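PDB 6YF6: galactose-binding lectin from Enterobacter cloacae subsp. cloacae, which binds fucose-type sugars through a calcium ion in this C-terminal PA-IL-like domain, and probably recognises galactose as well. Local coordinates for residues Trp68-Pro82 and Val127-Lys141. Residues are numbered along the deposited sequence; the frame is centred on the assembly and turned at random.
Sequences WTVKIARIIGKYEAP and VSASMGNDFRIKELK. With CA (calcium ion), chain D; SFU (methyl 1-seleno-alpha-L-fucopyranoside), chain C; PO4 (phosphate ion), chain F.
Ile-72 reaches between Ile-137 and Phe-135, its CD1 3.7 Å from Ile-137 CG1; with CG1 anti to the backbone N (chi1 -175°), that branch runs out over the partner strand. Val-70, Leu-140 and the edge of the Trp-68 indole extend this tight layer, and strands 83-88 and 118-125 pack against it. Strands 68-74 and 135-141 run antiparallel, with a beta bulge at Lys-138, whose N donates to Lys-71 O.

The other face is looser and wetter. Lys-71 and Glu-139 lie side by side, joined by a long, weak salt bridge (Lys-71 NZ to Glu-139 OE2, 3.4 Å), and one water links Thr-69 OG1 to Glu-139 OE1. Lys-138 NZ holds a phosphate, 2.8 Å from its O1, shared with the second subunit.

Beyond the strands, the loops are tied by backbone hydrogen bonds from Glu-80 N to Met-131 O and from Asn-133 N to Glu-80 O. Met-131, bent at chi2 and chi3, lays CE over one face of the exposed Tyr-79 ring, 3.5 Å from its centroid, in a CH-pi contact beside the sugar. Ser-130 O, Gly-132 O and Asp-134 OD1 bind calcium together with Ile-41, Thr-42 and fucoside O3 and O4, the calcium-bridged sugar site characteristic of PA-IL-type lectins.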
loop_
_atom_site.group_PDB
_atom_site.type_symbol
_atom_site.label_atom_id
_atom_site.label_comp_id
_atom_site.label_asym_id
_atom_site.label_seq_id
_atom_site.Cartn_x
_atom_site.Cartn_y
_atom_site.Cartn_z
ATOM N N TRP A 68 -9.038 -11.319 -3.560
ATOM C CA TRP A 68 -9.204 -10.544 -2.338
ATOM C C TRP A 68 -7.847 -10.408 -1.659
ATOM O O TRP A 68 -7.229 -11.417 -1.301
ATOM C CB TRP A 68 -10.223 -11.224 -1.423
ATOM C CG TRP A 68 -10.468 -10.543 -0.111
ATOM C CD1 TRP A 68 -10.084 -9.284 0.250
ATOM C CD2 TRP A 68 -11.161 -11.090 1.016
ATOM N NE1 TRP A 68 -10.491 -9.015 1.537
ATOM C CE2 TRP A 68 -11.156 -10.108 2.028
ATOM C CE3 TRP A 68 -11.784 -12.316 1.269
ATOM C CZ2 TRP A 68 -11.747 -10.316 3.272
ATOM C CZ3 TRP A 68 -12.375 -12.518 2.507
ATOM C CH2 TRP A 68 -12.352 -11.524 3.491
ATOM N N THR A 69 -7.382 -9.170 -1.497
ATOM C CA THR A 69 -6.133 -8.885 -0.804
ATOM C C THR A 69 -6.411 -8.043 0.435
ATOM O O THR A 69 -7.301 -7.187 0.433
ATOM C CB THR A 69 -5.128 -8.167 -1.719
ATOM O OG1 THR A 69 -5.727 -6.999 -2.295
ATOM C CG2 THR A 69 -4.662 -9.110 -2.833
ATOM N N VAL A 70 -5.652 -8.315 1.497
ATOM C CA VAL A 70 -5.783 -7.648 2.786
ATOM C C VAL A 70 -4.381 -7.258 3.230
ATOM O O VAL A 70 -3.502 -8.120 3.335
ATOM C CB VAL A 70 -6.448 -8.545 3.845
ATOM C CG1 VAL A 70 -6.434 -7.861 5.218
ATOM C CG2 VAL A 70 -7.865 -8.893 3.433
ATOM N N LYS A 71 -4.164 -5.968 3.463
ATOM C CA LYS A 71 -2.878 -5.485 3.950
ATOM C C LYS A 71 -2.918 -5.495 5.471
ATOM O O LYS A 71 -3.757 -4.821 6.079
ATOM C CB LYS A 71 -2.580 -4.091 3.410
ATOM C CG LYS A 71 -2.364 -4.070 1.900
ATOM C CD LYS A 71 -1.787 -2.743 1.430
ATOM C CE LYS A 71 -1.688 -2.685 -0.089
ATOM N NZ LYS A 71 -1.531 -1.290 -0.592
ATOM N N ILE A 72 -2.014 -6.256 6.082
ATOM C CA ILE A 72 -2.119 -6.608 7.490
ATOM C C ILE A 72 -0.729 -6.660 8.102
ATOM O O ILE A 72 0.253 -6.978 7.427
ATOM C CB ILE A 72 -2.851 -7.958 7.652
ATOM C CG1 ILE A 72 -3.083 -8.281 9.123
ATOM C CG2 ILE A 72 -2.067 -9.088 6.979
ATOM C CD1 ILE A 72 -4.126 -9.353 9.322
ATOM N N ALA A 73 -0.652 -6.344 9.396
ATOM C CA ALA A 73 0.619 -6.344 10.102
ATOM C C ALA A 73 0.408 -6.685 11.568
ATOM O O ALA A 73 -0.568 -6.249 12.184
ATOM C CB ALA A 73 1.327 -4.986 10.001
ATOM N N ARG A 74 1.334 -7.459 12.120
ATOM C CA ARG A 74 1.392 -7.609 13.562
ATOM C C ARG A 74 1.883 -6.309 14.187
ATOM O O ARG A 74 2.643 -5.550 13.578
ATOM C CB ARG A 74 2.318 -8.755 13.955
ATOM C CG ARG A 74 2.239 -9.100 15.436
ATOM C CD ARG A 74 3.320 -10.075 15.835
ATOM N NE ARG A 74 3.039 -10.678 17.133
ATOM C CZ ARG A 74 3.799 -11.603 17.708
ATOM N NH1 ARG A 74 4.896 -12.038 17.100
ATOM N NH2 ARG A 74 3.463 -12.090 18.895
ATOM N N ILE A 75 1.431 -6.043 15.410
ATOM C CA ILE A 75 1.954 -4.939 16.199
ATOM C C ILE A 75 2.414 -5.477 17.545
ATOM O O ILE A 75 2.024 -6.565 17.975
ATOM C CB ILE A 75 0.925 -3.806 16.389
ATOM C CG1 ILE A 75 -0.350 -4.330 17.052
ATOM C CG2 ILE A 75 0.613 -3.164 15.045
ATOM C CD1 ILE A 75 -1.190 -3.244 17.705
ATOM N N ILE A 76 3.277 -4.697 18.198
ATOM C CA ILE A 76 3.786 -5.005 19.532
ATOM C C ILE A 76 4.744 -6.188 19.458
ATOM O O ILE A 76 5.903 -6.084 19.877
ATOM C CB ILE A 76 2.631 -5.270 20.516
ATOM C CG1 ILE A 76 1.697 -4.055 20.550
ATOM C CG2 ILE A 76 3.178 -5.575 21.896
ATOM C CD1 ILE A 76 0.461 -4.229 21.404
ATOM N N GLY A 77 4.270 -7.317 18.937
ATOM C CA GLY A 77 5.129 -8.464 18.718
ATOM C C GLY A 77 5.381 -9.329 19.929
ATOM O O GLY A 77 6.340 -10.111 19.932
ATOM N N LYS A 78 4.551 -9.234 20.956
ATOM C CA LYS A 78 4.777 -9.966 22.190
ATOM C C LYS A 78 3.711 -11.033 22.386
ATOM O O LYS A 78 2.562 -10.884 21.957
ATOM C CB LYS A 78 4.801 -9.015 23.389
ATOM C CG LYS A 78 6.177 -8.397 23.634
ATOM C CD LYS A 78 6.281 -7.696 24.983
ATOM C CE LYS A 78 5.822 -8.588 26.132
ATOM N NZ LYS A 78 6.768 -8.588 27.280
ATOM N N TYR A 79 4.112 -12.112 23.045
ATOM C CA TYR A 79 3.216 -13.225 23.388
ATOM C C TYR A 79 2.741 -13.858 22.077
ATOM O O TYR A 79 3.552 -14.050 21.158
ATOM C CB TYR A 79 2.129 -12.713 24.310
ATOM C CG TYR A 79 2.673 -12.138 25.604
ATOM C CD1 TYR A 79 2.204 -10.931 26.107
ATOM C CD2 TYR A 79 3.662 -12.803 26.318
ATOM C CE1 TYR A 79 2.705 -10.407 27.288
ATOM C CE2 TYR A 79 4.167 -12.287 27.497
ATOM C CZ TYR A 79 3.685 -11.089 27.979
ATOM O OH TYR A 79 4.187 -10.576 29.151
ATOM N N GLU A 80 1.460 -14.190 21.945
ATOM C CA GLU A 80 1.016 -15.045 20.854
ATOM C C GLU A 80 0.965 -14.288 19.533
ATOM O O GLU A 80 0.518 -13.139 19.468
ATOM C CB GLU A 80 -0.355 -15.641 21.169
ATOM C CG GLU A 80 -0.273 -16.902 22.016
ATOM C CD GLU A 80 -1.463 -17.817 21.830
ATOM O OE1 GLU A 80 -2.183 -18.061 22.821
ATOM O OE2 GLU A 80 -1.677 -18.294 20.696
ATOM N N ALA A 81 1.434 -14.946 18.476
ATOM C CA ALA A 81 1.378 -14.361 17.144
ATOM C C ALA A 81 -0.018 -14.552 16.551
ATOM O O ALA A 81 -0.599 -15.633 16.673
ATOM C CB ALA A 81 2.420 -15.009 16.233
ATOM N N PRO A 82 -0.587 -13.529 15.914
ATOM C CA PRO A 82 -1.883 -13.723 15.251
ATOM C C PRO A 82 -1.775 -14.727 14.111
ATOM O O PRO A 82 -0.704 -14.954 13.547
ATOM C CB PRO A 82 -2.236 -12.322 14.728
ATOM C CG PRO A 82 -1.358 -11.373 15.499
ATOM C CD PRO A 82 -0.105 -12.139 15.786
ATOM N N VAL A 127 -6.569 -17.542 16.459
ATOM C CA VAL A 127 -5.996 -17.415 17.793
ATOM C C VAL A 127 -7.039 -16.751 18.679
ATOM O O VAL A 127 -7.417 -15.596 18.442
ATOM C CB VAL A 127 -4.687 -16.608 17.774
ATOM C CG1 VAL A 127 -4.131 -16.436 19.182
ATOM C CG2 VAL A 127 -3.662 -17.288 16.873
ATOM N N SER A 128 -7.513 -17.481 19.689
ATOM C CA SER A 128 -8.476 -16.926 20.632
ATOM C C SER A 128 -7.818 -16.096 21.726
ATOM O O SER A 128 -8.516 -15.346 22.418
ATOM C CB SER A 128 -9.292 -18.053 21.274
ATOM O OG SER A 128 -8.466 -18.909 22.047
ATOM N N ALA A 129 -6.500 -16.195 21.878
ATOM C CA ALA A 129 -5.823 -15.614 23.028
ATOM C C ALA A 129 -5.930 -14.094 23.034
ATOM O O ALA A 129 -6.075 -13.449 21.992
ATOM C CB ALA A 129 -4.349 -16.021 23.030
ATOM N N SER A 130 -5.860 -13.525 24.237
ATOM C CA SER A 130 -5.749 -12.085 24.418
ATOM C C SER A 130 -4.321 -11.642 24.704
ATOM O O SER A 130 -3.953 -10.512 24.364
ATOM C CB SER A 130 -6.657 -11.627 25.563
ATOM O OG SER A 130 -6.168 -12.094 26.804
ATOM N N MET A 131 -3.516 -12.512 25.317
ATOM C CA MET A 131 -2.100 -12.241 25.544
ATOM C C MET A 131 -1.393 -12.156 24.198
ATOM O O MET A 131 -1.179 -13.177 23.538
ATOM C CB MET A 131 -1.486 -13.336 26.412
ATOM C CG MET A 131 -1.917 -13.296 27.868
ATOM S SD MET A 131 -1.230 -11.882 28.758
ATOM C CE MET A 131 0.501 -12.333 28.865
ATOM N N GLY A 132 -1.026 -10.945 23.790
ATOM C CA GLY A 132 -0.521 -10.735 22.451
ATOM C C GLY A 132 -1.652 -10.773 21.443
ATOM O O GLY A 132 -2.739 -10.246 21.700
ATOM N N ASN A 133 -1.421 -11.404 20.297
ATOM C CA ASN A 133 -2.446 -11.506 19.264
ATOM C C ASN A 133 -2.956 -10.120 18.865
ATOM O O ASN A 133 -4.161 -9.884 18.753
ATOM C CB ASN A 133 -3.593 -12.400 19.743
ATOM C CG ASN A 133 -4.508 -12.824 18.618
ATOM O OD1 ASN A 133 -4.101 -12.860 17.462
ATOM N ND2 ASN A 133 -5.751 -13.147 18.953
ATOM N N ASP A 134 -2.018 -9.197 18.654
ATOM C CA ASP A 134 -2.315 -7.805 18.331
ATOM C C ASP A 134 -1.863 -7.492 16.910
ATOM O O ASP A 134 -0.725 -7.791 16.537
ATOM C CB ASP A 134 -1.620 -6.865 19.320
ATOM C CG ASP A 134 -1.892 -7.239 20.763
ATOM O OD1 ASP A 134 -3.074 -7.234 21.163
ATOM O OD2 ASP A 134 -0.926 -7.541 21.496
ATOM N N PHE A 135 -2.744 -6.876 16.124
ATOM C CA PHE A 135 -2.442 -6.635 14.718
ATOM C C PHE A 135 -3.360 -5.546 14.178
ATOM O O PHE A 135 -4.306 -5.114 14.840
ATOM C CB PHE A 135 -2.572 -7.926 13.892
ATOM C CG PHE A 135 -3.902 -8.619 14.037
ATOM C CD1 PHE A 135 -4.182 -9.394 15.153
ATOM C CD2 PHE A 135 -4.863 -8.514 13.045
ATOM C CE1 PHE A 135 -5.403 -10.040 15.283
ATOM C CE2 PHE A 135 -6.083 -9.154 13.168
ATOM C CZ PHE A 135 -6.353 -9.919 14.290
ATOM N N ARG A 136 -3.049 -5.094 12.962
ATOM C CA ARG A 136 -3.803 -4.045 12.289
ATOM C C ARG A 136 -4.083 -4.452 10.849
ATOM O O ARG A 136 -3.269 -5.122 10.208
ATOM C CB ARG A 136 -3.039 -2.701 12.301
ATOM C CG ARG A 136 -2.866 -2.061 13.683
ATOM C CD ARG A 136 -1.843 -0.921 13.644
ATOM N NE ARG A 136 -1.851 -0.115 14.862
ATOM C CZ ARG A 136 -0.914 0.773 15.191
ATOM N NH1 ARG A 136 0.130 0.980 14.399
ATOM N NH2 ARG A 136 -1.017 1.453 16.322
ATOM N N ILE A 137 -5.243 -4.035 10.343
ATOM C CA ILE A 137 -5.608 -4.194 8.939
ATOM C C ILE A 137 -5.874 -2.811 8.366
ATOM O O ILE A 137 -6.804 -2.122 8.805
ATOM C CB ILE A 137 -6.835 -5.101 8.758
ATOM C CG1 ILE A 137 -6.471 -6.545 9.105
ATOM C CG2 ILE A 137 -7.358 -4.990 7.325
ATOM C CD1 ILE A 137 -7.669 -7.468 9.280
ATOM N N LYS A 138 -5.076 -2.410 7.373
ATOM C CA LYS A 138 -5.198 -1.079 6.797
ATOM C C LYS A 138 -5.902 -1.063 5.446
ATOM O O LYS A 138 -6.283 0.019 4.985
ATOM C CB LYS A 138 -3.815 -0.426 6.654
ATOM C CG LYS A 138 -2.898 -1.063 5.615
ATOM C CD LYS A 138 -1.539 -0.369 5.602
ATOM C CE LYS A 138 -0.567 -1.026 4.628
ATOM N NZ LYS A 138 0.740 -0.297 4.578
ATOM N N GLU A 139 -6.101 -2.212 4.807
ATOM C CA GLU A 139 -6.740 -2.211 3.500
ATOM C C GLU A 139 -7.317 -3.583 3.194
ATOM O O GLU A 139 -6.697 -4.609 3.484
ATOM C CB GLU A 139 -5.744 -1.799 2.408
ATOM C CG GLU A 139 -6.299 -1.881 0.997
ATOM C CD GLU A 139 -5.286 -1.453 -0.043
ATOM O OE1 GLU A 139 -4.997 -2.257 -0.957
ATOM O OE2 GLU A 139 -4.775 -0.317 0.060
ATOM N N LEU A 140 -8.516 -3.583 2.615
ATOM C CA LEU A 140 -9.132 -4.777 2.049
ATOM C C LEU A 140 -9.563 -4.433 0.632
ATOM O O LEU A 140 -10.297 -3.460 0.423
ATOM C CB LEU A 140 -10.326 -5.251 2.880
ATOM C CG LEU A 140 -10.103 -5.402 4.386
ATOM C CD1 LEU A 140 -10.647 -4.182 5.107
ATOM C CD2 LEU A 140 -10.749 -6.682 4.926
ATOM N N LYS A 141 -9.102 -5.217 -0.336
ATOM C CA LYS A 141 -9.345 -4.929 -1.740
ATOM C C LYS A 141 -9.782 -6.201 -2.441
ATOM O O LYS A 141 -9.172 -7.259 -2.254
ATOM C CB LYS A 141 -8.097 -4.356 -2.418
ATOM C CG LYS A 141 -8.336 -3.870 -3.845
ATOM C CD LYS A 141 -7.131 -3.121 -4.384
ATOM C CE LYS A 141 -5.938 -4.046 -4.587
ATOM N NZ LYS A 141 -4.808 -3.357 -5.276
HETATM CA CA CA D . -4.155 -8.532 22.960
HETATM C C1 SFU C . -1.672 -8.364 27.278
HETATM C C2 SFU C . -3.011 -8.098 26.590
HETATM C C3 SFU C . -2.951 -6.911 25.605
HETATM C C4 SFU C . -1.783 -7.139 24.654
HETATM C C5 SFU C . -0.509 -7.268 25.487
HETATM C C6 SFU C . 0.674 -7.519 24.563
HETATM O O2 SFU C . -3.993 -7.843 27.579
HETATM O O3 SFU C . -4.130 -6.897 24.817
HETATM O O4 SFU C . -1.932 -8.344 23.920
HETATM O O5 SFU C . -0.580 -8.386 26.399
HETATM C CM SFU C . 0.395 -7.442 29.275
HETATM SE SE SFU C . -1.368 -6.959 28.690
HETATM P P PO4 F . -0.159 2.415 2.453
HETATM O O1 PO4 F . 0.741 2.374 3.663
HETATM O O2 PO4 F . -1.168 3.526 2.610
HETATM O O3 PO4 F . -0.896 1.105 2.313
HETATM O O4 PO4 F . 0.683 2.640 1.221
HETATM O O HOH W 1 -7.150 -7.539 -4.613
HETATM O O HOH W 2 -4.786 -4.880 -0.825
HETATM O O HOH W 3 0.690 -9.379 18.240
HETATM O O HOH W 4 1.621 -8.511 20.721
#